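Local coordinates for Ara h 8 allergen isoform (Arachis hypogaea, PDB 6V8M), which belongs to the PR-10 (Bet v 1) family of plant defence proteins, is a peanut allergen isoform, and probably binds small hydrophobic ligands in an internal pocket, at residues V14-L19 / L104-G109; G51-V56 / L68-A73; Y81-S86 / V98-K103. All coordinates share one frame; numbering follows the deposited sequence.

Interaction 1: residues V14-L19 / L104-G109; sequences VPPAKL and LEAADG
The peptide between Glu105 and Ala106 is the flat group, and Pro16 CG sits over its face, 3.6 Å from Ala106 N. The Pro16 ring projects from the first turn of helix 16-25 onto the strand end. Its CB meets Leu104 CB at 3.9 Å. Pro16 CG is also 4.0 Å from Ala106 CB. The Pro15 ring grazes the turn after the strand, its CB lying 3.8 Å from Gly109 O.

One turn on, Leu19 of the helix meets Leu104 of the strand at about a right angle. Leu104 CG stands anti to the carbonyl carbon (chi1 -46°). With chi2 also extended, Leu104 CD1 reaches the first helical turn, 3.7 Å from Pro16 O. The same methyl lies 4.0 Å from Leu19 CB. Leu19 CG and CD2 lie near the same Leu104 CD1.

The contact is apolar, without hydrogen bonds between the two segments. Pro15 is the N-cap residue. Its carbonyl O accepts Leu19 N at 3.0 Å, which closes the first turn. Pro16 follows as the first helical residue, a place where a proline ring costs no helical N-H bond.

The contact joins the start of helix 16-25 to the end of strand 95-107 in a Bet v 1 fold. Ser111 of strand 110-121 touches Pro16 and Leu19, and its OG bonds to Val14 O. Helix 129-152 lies against Val14 through Val150 and Leu151, and against Leu19 through Phe143.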
loop_
_atom_site.group_PDB
_atom_site.type_symbol
_atom_site.label_atom_id
_atom_site.label_comp_id
_atom_site.label_asym_id
_atom_site.label_seq_id
_atom_site.Cartn_x
_atom_site.Cartn_y
_atom_site.Cartn_z
ATOM N N VAL A 14 -11.248 -6.242 -12.416
ATOM C CA VAL A 14 -10.059 -6.057 -13.277
ATOM C C VAL A 14 -9.195 -7.316 -13.195
ATOM O O VAL A 14 -8.872 -7.756 -12.090
ATOM C CB VAL A 14 -9.257 -4.818 -12.867
ATOM C CG1 VAL A 14 -8.099 -4.615 -13.818
ATOM C CG2 VAL A 14 -10.134 -3.584 -12.740
ATOM N N PRO A 15 -8.805 -7.908 -14.351
ATOM C CA PRO A 15 -7.924 -9.082 -14.378
ATOM C C PRO A 15 -6.533 -8.735 -13.851
ATOM O O PRO A 15 -6.129 -7.576 -13.850
ATOM C CB PRO A 15 -7.879 -9.484 -15.859
ATOM C CG PRO A 15 -8.213 -8.216 -16.601
ATOM C CD PRO A 15 -9.186 -7.484 -15.710
ATOM N N PRO A 16 -5.796 -9.716 -13.306
ATOM C CA PRO A 16 -4.636 -9.417 -12.479
ATOM C C PRO A 16 -3.446 -8.773 -13.202
ATOM O O PRO A 16 -2.855 -7.906 -12.583
ATOM C CB PRO A 16 -4.275 -10.777 -11.858
ATOM C CG PRO A 16 -4.845 -11.794 -12.824
ATOM C CD PRO A 16 -6.132 -11.156 -13.292
ATOM N N ALA A 17 -3.134 -9.119 -14.447
ATOM C CA ALA A 17 -1.955 -8.517 -15.114
ATOM C C ALA A 17 -2.207 -7.004 -15.212
ATOM O O ALA A 17 -1.323 -6.187 -14.865
ATOM C CB ALA A 17 -1.702 -9.127 -16.462
ATOM N N LYS A 18 -3.416 -6.632 -15.626
ATOM C CA LYS A 18 -3.816 -5.214 -15.777
ATOM C C LYS A 18 -3.836 -4.526 -14.406
ATOM O O LYS A 18 -3.319 -3.383 -14.285
ATOM C CB LYS A 18 -5.178 -5.183 -16.466
ATOM C CG LYS A 18 -5.672 -3.828 -16.926
ATOM C CD LYS A 18 -6.725 -3.955 -18.024
ATOM C CE LYS A 18 -6.933 -2.677 -18.810
ATOM N NZ LYS A 18 -7.084 -2.940 -20.263
ATOM N N LEU A 19 -4.435 -5.172 -13.406
ATOM C CA LEU A 19 -4.563 -4.586 -12.048
ATOM C C LEU A 19 -3.180 -4.453 -11.392
ATOM O O LEU A 19 -2.911 -3.407 -10.808
ATOM C CB LEU A 19 -5.502 -5.457 -11.213
ATOM C CG LEU A 19 -5.895 -4.882 -9.848
ATOM C CD1 LEU A 19 -6.487 -3.479 -10.006
ATOM C CD2 LEU A 19 -6.886 -5.841 -9.174
ATOM N N LEU A 104 -2.271 -10.965 -6.086
ATOM C CA LEU A 104 -3.447 -11.160 -6.954
ATOM C C LEU A 104 -3.421 -12.564 -7.564
ATOM O O LEU A 104 -2.329 -13.168 -7.730
ATOM C CB LEU A 104 -3.417 -10.127 -8.076
ATOM C CG LEU A 104 -3.118 -8.691 -7.671
ATOM C CD1 LEU A 104 -3.232 -7.853 -8.924
ATOM C CD2 LEU A 104 -4.050 -8.211 -6.570
ATOM N N GLU A 105 -4.587 -13.027 -7.971
ATOM C CA GLU A 105 -4.682 -14.223 -8.854
ATOM C C GLU A 105 -5.897 -14.034 -9.740
ATOM O O GLU A 105 -6.847 -13.293 -9.344
ATOM C CB GLU A 105 -4.650 -15.521 -8.040
ATOM C CG GLU A 105 -5.835 -15.776 -7.166
ATOM C CD GLU A 105 -5.812 -17.156 -6.512
ATOM O OE1 GLU A 105 -6.890 -17.725 -6.318
ATOM O OE2 GLU A 105 -4.711 -17.663 -6.214
ATOM N N ALA A 106 -5.879 -14.672 -10.904
ATOM C CA ALA A 106 -7.024 -14.661 -11.833
ATOM C C ALA A 106 -8.231 -15.330 -11.164
ATOM O O ALA A 106 -8.058 -16.423 -10.581
ATOM C CB ALA A 106 -6.640 -15.347 -13.109
ATOM N N ALA A 107 -9.409 -14.705 -11.255
ATOM C CA ALA A 107 -10.692 -15.268 -10.760
ATOM C C ALA A 107 -11.872 -14.691 -11.552
ATOM O O ALA A 107 -12.074 -13.469 -11.487
ATOM C CB ALA A 107 -10.862 -14.972 -9.297
ATOM N N ASP A 108 -12.637 -15.527 -12.266
ATOM C CA ASP A 108 -13.963 -15.131 -12.820
ATOM C C ASP A 108 -13.844 -13.918 -13.758
ATOM O O ASP A 108 -14.707 -13.011 -13.660
ATOM C CB ASP A 108 -14.920 -14.832 -11.658
ATOM C CG ASP A 108 -15.127 -16.025 -10.727
ATOM O OD1 ASP A 108 -15.469 -17.105 -11.240
ATOM O OD2 ASP A 108 -14.916 -15.865 -9.492
ATOM N N GLY A 109 -12.805 -13.861 -14.605
ATOM C CA GLY A 109 -12.563 -12.723 -15.521
ATOM C C GLY A 109 -11.925 -11.517 -14.822
ATOM O O GLY A 109 -11.520 -10.566 -15.539
#

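Interaction 2: residues G51-V56 / L68-A73. With 2AN (8-anilino-1-naphthalene sulfonate), chain G; 2AN (8-anilino-1-naphthalene sulfonate), chain E.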
loop_
_atom_site.group_PDB
_atom_site.type_symbol
_atom_site.label_atom_id
_atom_site.label_comp_id
_atom_site.label_asym_id
_atom_site.label_seq_id
_atom_site.Cartn_x
_atom_site.Cartn_y
_atom_site.Cartn_z
ATOM N N GLY A 51 14.252 -3.845 -1.782
ATOM C CA GLY A 51 15.184 -2.928 -1.095
ATOM C C GLY A 51 14.946 -1.469 -1.469
ATOM O O GLY A 51 15.546 -0.622 -0.825
ATOM N N THR A 52 14.152 -1.185 -2.510
ATOM C CA THR A 52 13.829 0.199 -2.949
ATOM C C THR A 52 13.153 0.921 -1.782
ATOM O O THR A 52 12.251 0.325 -1.126
ATOM C CB THR A 52 12.953 0.224 -4.204
ATOM O OG1 THR A 52 13.709 -0.351 -5.271
ATOM C CG2 THR A 52 12.483 1.625 -4.548
ATOM N N VAL A 53 13.597 2.136 -1.496
ATOM C CA VAL A 53 12.995 2.994 -0.442
ATOM C C VAL A 53 12.350 4.193 -1.113
ATOM O O VAL A 53 13.016 4.844 -1.932
ATOM C CB VAL A 53 14.033 3.411 0.615
ATOM C CG1 VAL A 53 13.412 4.325 1.668
ATOM C CG2 VAL A 53 14.619 2.161 1.258
ATOM N N LYS A 54 11.111 4.470 -0.736
ATOM C CA LYS A 54 10.353 5.606 -1.283
ATOM C C LYS A 54 9.950 6.546 -0.159
ATOM O O LYS A 54 9.640 6.107 0.969
ATOM C CB LYS A 54 9.065 5.178 -1.990
ATOM C CG LYS A 54 9.170 3.910 -2.821
ATOM C CD LYS A 54 7.848 3.525 -3.442
ATOM C CE LYS A 54 7.885 2.186 -4.136
ATOM N NZ LYS A 54 6.536 1.800 -4.626
ATOM N N LYS A 55 9.858 7.805 -0.511
ATOM C CA LYS A 55 9.320 8.832 0.398
ATOM C C LYS A 55 7.956 9.235 -0.156
ATOM O O LYS A 55 7.893 9.716 -1.308
ATOM C CB LYS A 55 10.266 10.015 0.475
ATOM C CG LYS A 55 9.865 11.078 1.477
ATOM C CD LYS A 55 10.775 12.288 1.396
ATOM C CE LYS A 55 10.428 13.269 2.489
ATOM N NZ LYS A 55 10.884 14.644 2.178
ATOM N N VAL A 56 6.924 9.088 0.654
ATOM C CA VAL A 56 5.560 9.476 0.232
ATOM C C VAL A 56 5.168 10.730 0.998
ATOM O O VAL A 56 5.096 10.673 2.213
ATOM C CB VAL A 56 4.511 8.375 0.432
ATOM C CG1 VAL A 56 3.168 8.927 0.003
ATOM C CG2 VAL A 56 4.838 7.064 -0.266
ATOM N N LEU A 68 7.887 6.720 4.926
ATOM C CA LEU A 68 8.833 5.977 4.077
ATOM C C LEU A 68 8.243 4.603 3.793
ATOM O O LEU A 68 7.578 4.017 4.675
ATOM C CB LEU A 68 10.212 5.884 4.740
ATOM C CG LEU A 68 10.917 7.215 5.061
ATOM C CD1 LEU A 68 12.298 6.920 5.612
ATOM C CD2 LEU A 68 11.028 8.118 3.844
ATOM N N HIS A 69 8.432 4.131 2.569
ATOM C CA HIS A 69 8.052 2.765 2.153
ATOM C C HIS A 69 9.310 2.004 1.772
ATOM O O HIS A 69 10.170 2.593 1.115
ATOM C CB HIS A 69 7.167 2.771 0.907
ATOM C CG HIS A 69 5.776 3.211 1.088
ATOM N ND1 HIS A 69 4.768 2.736 0.285
ATOM C CD2 HIS A 69 5.234 4.149 1.900
ATOM C CE1 HIS A 69 3.651 3.361 0.601
ATOM N NE2 HIS A 69 3.907 4.205 1.601
ATOM N N LYS A 70 9.380 0.721 2.089
ATOM C CA LYS A 70 10.451 -0.143 1.554
ATOM C C LYS A 70 9.822 -1.329 0.816
ATOM O O LYS A 70 8.921 -1.955 1.370
ATOM C CB LYS A 70 11.326 -0.640 2.697
ATOM C CG LYS A 70 12.515 -1.486 2.268
ATOM C CD LYS A 70 13.107 -2.238 3.423
ATOM C CE LYS A 70 14.444 -2.879 3.126
ATOM N NZ LYS A 70 14.780 -3.882 4.170
ATOM N N ILE A 71 10.289 -1.631 -0.384
ATOM C CA ILE A 71 9.855 -2.842 -1.132
ATOM C C ILE A 71 10.538 -4.056 -0.508
ATOM O O ILE A 71 11.790 -4.146 -0.525
ATOM C CB ILE A 71 10.158 -2.752 -2.643
ATOM C CG1 ILE A 71 9.545 -1.490 -3.231
ATOM C CG2 ILE A 71 9.659 -4.001 -3.346
ATOM C CD1 ILE A 71 9.686 -1.363 -4.725
ATOM N N ASP A 72 9.737 -4.987 -0.004
ATOM C CA ASP A 72 10.254 -6.260 0.566
ATOM C C ASP A 72 10.315 -7.335 -0.530
ATOM O O ASP A 72 11.327 -8.102 -0.596
ATOM C CB ASP A 72 9.420 -6.706 1.770
ATOM C CG ASP A 72 9.348 -5.683 2.895
ATOM O OD1 ASP A 72 10.421 -5.212 3.339
ATOM O OD2 ASP A 72 8.229 -5.379 3.341
ATOM N N ALA A 73 9.331 -7.386 -1.410
ATOM C CA ALA A 73 9.319 -8.354 -2.521
ATOM C C ALA A 73 8.458 -7.804 -3.638
ATOM O O ALA A 73 7.445 -7.144 -3.345
ATOM C CB ALA A 73 8.821 -9.714 -2.064
HETATM C C1 2AN G . 14.471 12.452 1.950
HETATM C C2 2AN G . 14.657 11.111 2.073
HETATM C C3 2AN G . 14.386 10.442 3.276
HETATM C C4 2AN G . 13.964 11.135 4.364
HETATM C C5 2AN G . 13.769 12.536 4.299
HETATM C C6 2AN G . 13.326 13.260 5.429
HETATM C C7 2AN G . 13.142 14.598 5.377
HETATM C C8 2AN G . 13.367 15.302 4.182
HETATM N N 2AN G . 14.757 13.127 0.746
HETATM S S 2AN G . 14.025 15.622 1.610
HETATM C C9 2AN G . 13.807 14.648 3.063
HETATM C C10 2AN G . 14.022 13.226 3.077
HETATM C C11 2AN G . 14.709 12.663 -0.579
HETATM C C12 2AN G . 15.851 12.141 -1.172
HETATM C C13 2AN G . 15.814 11.703 -2.487
HETATM C C14 2AN G . 14.654 11.798 -3.221
HETATM C C15 2AN G . 13.524 12.330 -2.644
HETATM C C16 2AN G . 13.545 12.770 -1.330
HETATM O O1 2AN G . 13.478 17.049 1.958
HETATM O O2 2AN G . 13.162 15.107 0.593
HETATM O O3 2AN G . 15.426 15.737 1.337
HETATM C C1 2AN E . 0.308 6.452 4.910
HETATM C C2 2AN E . 0.210 6.574 6.268
HETATM C C3 2AN E . -0.333 5.557 7.055
HETATM C C4 2AN E . -0.878 4.474 6.453
HETATM C C5 2AN E . -0.810 4.295 5.053
HETATM C C6 2AN E . -1.351 3.130 4.467
HETATM C C7 2AN E . -1.312 2.931 3.148
HETATM C C8 2AN E . -0.677 3.852 2.309
HETATM N N 2AN E . 0.767 7.525 4.131
HETATM S S 2AN E . 0.760 5.960 1.640
HETATM C C9 2AN E . -0.179 5.022 2.808
HETATM C C10 2AN E . -0.208 5.290 4.226
HETATM C C11 2AN E . 0.963 8.866 4.524
HETATM C C12 2AN E . 1.922 9.578 3.812
HETATM C C13 2AN E . 2.224 10.881 4.169
HETATM C C14 2AN E . 1.568 11.490 5.213
HETATM C C15 2AN E . 0.611 10.796 5.920
HETATM C C16 2AN E . 0.305 9.488 5.582
HETATM O O1 2AN E . 2.012 6.240 2.279
HETATM O O2 2AN E . 0.847 5.207 0.423
HETATM O O3 2AN E . 0.056 7.303 1.373
HETATM O O HOH W 1 4.890 1.077 -1.761
#
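This contact belongs to the beta hairpin of strands 53-59 and 64-75, part of the curved antiparallel sheet of the Bet v 1 fold. Lys54 and His69 form a hydrogen-bonded pair: Lys54 N reaches His69 O at 2.8 Å, and His69 N returns the bond to Lys54 O. Val53 with Lys70 and Lys55 with Leu68 are the flanking non-hydrogen-bonded pairs. Just before strand 53-59, Thr52 O accepts Ile71 N, and Gly51 N reaches Ile71 O almost straight (N-H...O 173°).

Lys54 and His69 share the face turned to the inside, and His69 reaches the ligand. His69 CG stands anti to the carbonyl carbon (chi1 -74°). Val56 CG2 makes a CH-pi contact over one ring face, offset toward the rim and 3.5 Å from His69 NE2. The sulfonate of 8-anilino-1-naphthalene sulfonate in chain E comes in at the ring edge, where His69 NE2 donates to its O1 at 2.9 Å. His69 ND1 bonds a water at 2.6 Å, and that water is weakly held by Lys54 NZ. The sulfonate would probably favour a positive imidazole; Lys54 NZ, salt-bridged to Asp28 and bonded to Tyr81 OH, may oppose it only partly.

On the other face, Leu68 CD2 packs on Lys55 CB at 3.9 Å. Lys55 runs out extended, and its NZ bonds sulfonate O2 of the ligand in chain G at 2.8 Å.

Strand 38-45 flanks strand 53-59, with Ile43 touching Thr52 and Lys54. Strand 80-86 lies along the far side of strand 64-75, where Asp72 and Ala73 both face Asp82 in a classic beta bulge.

Interaction 3: residues Y81-S86 / V98-K103. With 2AN (8-anilino-1-naphthalene sulfonate), chain E; 2AN (8-anilino-1-naphthalene sulfonate), chain C; 2AN (8-anilino-1-naphthalene sulfonate), chain F.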
loop_
_atom_site.group_PDB
_atom_site.type_symbol
_atom_site.label_atom_id
_atom_site.label_comp_id
_atom_site.label_asym_id
_atom_site.label_seq_id
_atom_site.Cartn_x
_atom_site.Cartn_y
_atom_site.Cartn_z
ATOM N N TYR A 81 3.398 -8.188 -4.361
ATOM C CA TYR A 81 3.985 -6.908 -3.901
ATOM C C TYR A 81 3.902 -6.860 -2.381
ATOM O O TYR A 81 2.808 -6.757 -1.847
ATOM C CB TYR A 81 3.313 -5.711 -4.568
ATOM C CG TYR A 81 3.995 -4.405 -4.231
ATOM C CD1 TYR A 81 5.340 -4.224 -4.473
ATOM C CD2 TYR A 81 3.283 -3.324 -3.749
ATOM C CE1 TYR A 81 5.991 -3.035 -4.159
ATOM C CE2 TYR A 81 3.927 -2.137 -3.395
ATOM C CZ TYR A 81 5.288 -1.987 -3.598
ATOM O OH TYR A 81 5.909 -0.799 -3.285
ATOM N N ASP A 82 5.068 -6.909 -1.749
ATOM C CA ASP A 82 5.216 -6.871 -0.281
ATOM C C ASP A 82 6.034 -5.631 0.035
ATOM O O ASP A 82 7.077 -5.453 -0.604
ATOM C CB ASP A 82 5.874 -8.146 0.257
ATOM C CG ASP A 82 5.149 -9.446 -0.085
ATOM O OD1 ASP A 82 3.967 -9.403 -0.544
ATOM O OD2 ASP A 82 5.818 -10.525 0.053
ATOM N N TYR A 83 5.578 -4.827 0.984
ATOM C CA TYR A 83 6.199 -3.520 1.304
ATOM C C TYR A 83 5.948 -3.215 2.763
ATOM O O TYR A 83 4.942 -3.687 3.369
ATOM C CB TYR A 83 5.668 -2.411 0.394
ATOM C CG TYR A 83 4.169 -2.259 0.451
ATOM C CD1 TYR A 83 3.346 -3.058 -0.315
ATOM C CD2 TYR A 83 3.589 -1.240 1.174
ATOM C CE1 TYR A 83 1.963 -2.906 -0.284
ATOM C CE2 TYR A 83 2.212 -1.069 1.203
ATOM C CZ TYR A 83 1.390 -1.911 0.479
ATOM O OH TYR A 83 0.019 -1.771 0.466
ATOM N N THR A 84 6.796 -2.353 3.293
ATOM C CA THR A 84 6.726 -1.940 4.702
ATOM C C THR A 84 6.632 -0.425 4.745
ATOM O O THR A 84 7.452 0.225 4.060
ATOM C CB THR A 84 7.887 -2.478 5.523
ATOM O OG1 THR A 84 7.828 -3.895 5.560
ATOM C CG2 THR A 84 7.835 -1.984 6.938
ATOM N N ILE A 85 5.676 0.086 5.498
ATOM C CA ILE A 85 5.597 1.557 5.777
ATOM C C ILE A 85 6.205 1.781 7.158
ATOM O O ILE A 85 5.814 1.113 8.113
ATOM C CB ILE A 85 4.143 2.055 5.657
ATOM C CG1 ILE A 85 3.554 1.689 4.293
ATOM C CG2 ILE A 85 4.075 3.547 5.947
ATOM C CD1 ILE A 85 2.136 2.128 4.111
ATOM N N SER A 86 7.108 2.749 7.280
ATOM C CA SER A 86 7.780 3.045 8.567
ATOM C C SER A 86 8.340 4.456 8.527
ATOM O O SER A 86 8.737 4.901 7.424
ATOM C CB SER A 86 8.876 2.068 8.800
ATOM O OG SER A 86 9.387 2.219 10.116
ATOM N N VAL A 98 4.344 -0.891 9.631
ATOM C CA VAL A 98 3.286 -1.801 9.112
ATOM C C VAL A 98 3.824 -2.513 7.869
ATOM O O VAL A 98 4.257 -1.837 6.934
ATOM C CB VAL A 98 1.971 -1.066 8.815
ATOM C CG1 VAL A 98 0.887 -2.062 8.469
ATOM C CG2 VAL A 98 1.527 -0.192 9.968
ATOM N N SER A 99 3.829 -3.845 7.884
ATOM C CA SER A 99 4.294 -4.708 6.774
ATOM C C SER A 99 3.079 -5.278 6.060
ATOM O O SER A 99 2.202 -5.866 6.712
ATOM C CB SER A 99 5.236 -5.783 7.252
ATOM O OG SER A 99 6.419 -5.138 7.733
ATOM N N PHE A 100 3.053 -5.070 4.754
ATOM C CA PHE A 100 1.991 -5.552 3.865
ATOM C C PHE A 100 2.553 -6.636 2.966
ATOM O O PHE A 100 3.625 -6.458 2.402
ATOM C CB PHE A 100 1.499 -4.431 2.968
ATOM C CG PHE A 100 0.861 -3.277 3.681
ATOM C CD1 PHE A 100 1.638 -2.326 4.330
ATOM C CD2 PHE A 100 -0.507 -3.143 3.690
ATOM C CE1 PHE A 100 1.047 -1.263 4.990
ATOM C CE2 PHE A 100 -1.089 -2.072 4.343
ATOM C CZ PHE A 100 -0.318 -1.137 4.981
ATOM N N LYS A 101 1.803 -7.713 2.824
ATOM C CA LYS A 101 2.022 -8.742 1.774
ATOM C C LYS A 101 0.757 -8.783 0.921
ATOM O O LYS A 101 -0.358 -8.912 1.488
ATOM C CB LYS A 101 2.352 -10.100 2.395
ATOM C CG LYS A 101 3.561 -10.093 3.320
ATOM C CD LYS A 101 3.876 -11.407 3.983
ATOM C CE LYS A 101 4.147 -12.501 2.980
ATOM N NZ LYS A 101 4.439 -13.801 3.640
ATOM N N THR A 102 0.904 -8.566 -0.379
ATOM C CA THR A 102 -0.250 -8.527 -1.302
ATOM C C THR A 102 0.047 -9.463 -2.475
ATOM O O THR A 102 1.201 -9.544 -2.971
ATOM C CB THR A 102 -0.631 -7.122 -1.786
ATOM O OG1 THR A 102 0.243 -6.629 -2.814
ATOM C CG2 THR A 102 -0.688 -6.121 -0.649
ATOM N N LYS A 103 -0.981 -10.181 -2.874
ATOM C CA LYS A 103 -0.955 -11.060 -4.055
ATOM C C LYS A 103 -2.312 -11.064 -4.766
ATOM O O LYS A 103 -3.361 -11.221 -4.118
ATOM C CB LYS A 103 -0.563 -12.468 -3.604
ATOM C CG LYS A 103 -0.304 -13.414 -4.765
ATOM C CD LYS A 103 0.229 -14.775 -4.417
ATOM C CE LYS A 103 0.732 -15.555 -5.630
ATOM N NZ LYS A 103 -0.143 -15.477 -6.834
HETATM C C1 2AN E . 0.308 6.452 4.910
HETATM C C2 2AN E . 0.210 6.574 6.268
HETATM C C3 2AN E . -0.333 5.557 7.055
HETATM C C4 2AN E . -0.878 4.474 6.453
HETATM C C5 2AN E . -0.810 4.295 5.053
HETATM C C6 2AN E . -1.351 3.130 4.467
HETATM C C7 2AN E . -1.312 2.931 3.148
HETATM C C8 2AN E . -0.677 3.852 2.309
HETATM N N 2AN E . 0.767 7.525 4.131
HETATM S S 2AN E . 0.760 5.960 1.640
HETATM C C9 2AN E . -0.179 5.022 2.808
HETATM C C10 2AN E . -0.208 5.290 4.226
HETATM C C11 2AN E . 0.963 8.866 4.524
HETATM C C12 2AN E . 1.922 9.578 3.812
HETATM C C13 2AN E . 2.224 10.881 4.169
HETATM C C14 2AN E . 1.568 11.490 5.213
HETATM C C15 2AN E . 0.611 10.796 5.920
HETATM C C16 2AN E . 0.305 9.488 5.582
HETATM O O1 2AN E . 2.012 6.240 2.279
HETATM O O2 2AN E . 0.847 5.207 0.423
HETATM O O3 2AN E . 0.056 7.303 1.373
HETATM C C1 2AN C . -5.550 -4.156 2.348
HETATM C C2 2AN C . -4.228 -3.813 2.391
HETATM C C3 2AN C . -3.544 -3.372 1.250
HETATM C C4 2AN C . -4.203 -3.300 0.070
HETATM C C5 2AN C . -5.573 -3.641 -0.031
HETATM C C6 2AN C . -6.218 -3.547 -1.283
HETATM C C7 2AN C . -7.509 -3.866 -1.439
HETATM C C8 2AN C . -8.258 -4.300 -0.340
HETATM N N 2AN C . -6.191 -4.627 3.531
HETATM S S 2AN C . -8.821 -4.950 2.139
HETATM C C9 2AN C . -7.689 -4.414 0.899
HETATM C C10 2AN C . -6.298 -4.086 1.119
HETATM C C11 2AN C . -5.961 -4.270 4.870
HETATM C C12 2AN C . -5.374 -3.053 5.195
HETATM C C13 2AN C . -5.139 -2.727 6.518
HETATM C C14 2AN C . -5.500 -3.584 7.532
HETATM C C15 2AN C . -6.099 -4.785 7.219
HETATM C C16 2AN C . -6.325 -5.133 5.898
HETATM O O1 2AN C . -8.811 -4.006 3.202
HETATM O O2 2AN C . -8.298 -6.259 2.686
HETATM O O3 2AN C . -10.069 -5.156 1.472
HETATM C C1 2AN F . 12.825 7.637 10.531
HETATM C C2 2AN F . 13.558 7.765 9.397
HETATM C C3 2AN F . 13.564 8.951 8.657
HETATM C C4 2AN F . 12.811 10.000 9.062
HETATM C C5 2AN F . 12.017 9.923 10.226
HETATM C C6 2AN F . 11.236 11.037 10.613
HETATM C C7 2AN F . 10.456 10.998 11.709
HETATM C C8 2AN F . 10.412 9.842 12.498
HETATM N N 2AN F . 12.866 6.376 11.179
HETATM S S 2AN F . 10.996 7.379 13.283
HETATM C C9 2AN F . 11.145 8.733 12.167
HETATM C C10 2AN F . 11.994 8.722 11.004
HETATM C C11 2AN F . 13.180 5.186 10.461
HETATM C C12 2AN F . 14.455 4.629 10.513
HETATM C C13 2AN F . 14.757 3.491 9.781
HETATM C C14 2AN F . 13.807 2.902 8.980
HETATM C C15 2AN F . 12.550 3.456 8.901
HETATM C C16 2AN F . 12.236 4.595 9.628
HETATM O O1 2AN F . 10.490 6.151 12.461
HETATM O O2 2AN F . 10.002 7.737 14.242
HETATM O O3 2AN F . 12.304 7.036 13.747
HETATM O O HOH W 2 2.588 -11.723 -1.058
#
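Tyr83 leaves strand 80-86 with CG in the crowded position between the backbone N and the carbonyl carbon (chi1 57°). Its CB starts beside Lys70 O of the adjoining strand. The ring then leans across to Phe100, the residue paired with it on strand 95-107. CD1 and CE1 pass over Phe100 CB, with CE1 3.6 Å from it. Along the other flank of the ring, CD2 and CE2 meet Phe100 CD1, and CE2 comes to 3.4 Å. At the tip, OH is above one face of the Phe100 ring near its rim, 3.5 Å from CD2. It is also close to the naphthalene of 8-anilino-1-naphthalene sulfonate in chain C.

The ring planes of Tyr83 and Phe100 are nearly parallel, 6° apart, but slid so far that they barely overlap. What lies over the Tyr83 face is Phe100 CB, a CH-pi contact. Phe100 CE1 goes on to Ile85 CD1 at 3.7 Å, and that methyl touches the ligand in chain E.

Phe100 N bonds to Tyr83 O nearly along the C=O axis at 2.7 Å, and Tyr83 N returns to Phe100 O. Thr102 OG1 donates to a lone pair of Tyr81 O at 2.7 Å, beside a weak bond from Thr102 N. That N-H also reaches the anti lone pair of Asp82 OD1, which takes a water bond too. On the Asp82 face, away from Tyr83 and Phe100, Ser99 OG donates at 2.9 Å to Thr84 OG1, which is also hydrogen-bonded to Asp72 OD2.

Helix 129-152 meets Phe100 through Val135 and Ser139. The curved sheet and this long C-terminal helix enclose the internal pocket of the Bet v 1 fold, where these side chains touch two bound ligand molecules.

From the N terminus, the chain enters interaction 1 first, at 14-19, where helix 16-25 begins. It returns to that contact only at 104-109, so interaction 1 closes a loop spanning most of the sheet. Interactions 2 and 3 both fall within this loop, one after the other, and neither crosses the other. Each closes a short hairpin: 51-56 with 68-73, then 81-86 with 98-103. Strands 64-75 and 80-86 are neighbours, so the two hairpins join side by side, where Asp72 N meets Asp82 O. Both touch the ligand in chain E. Strand 95-107 serves interaction 3 and then, at its end, interaction 1, tying the sheet to the first helix.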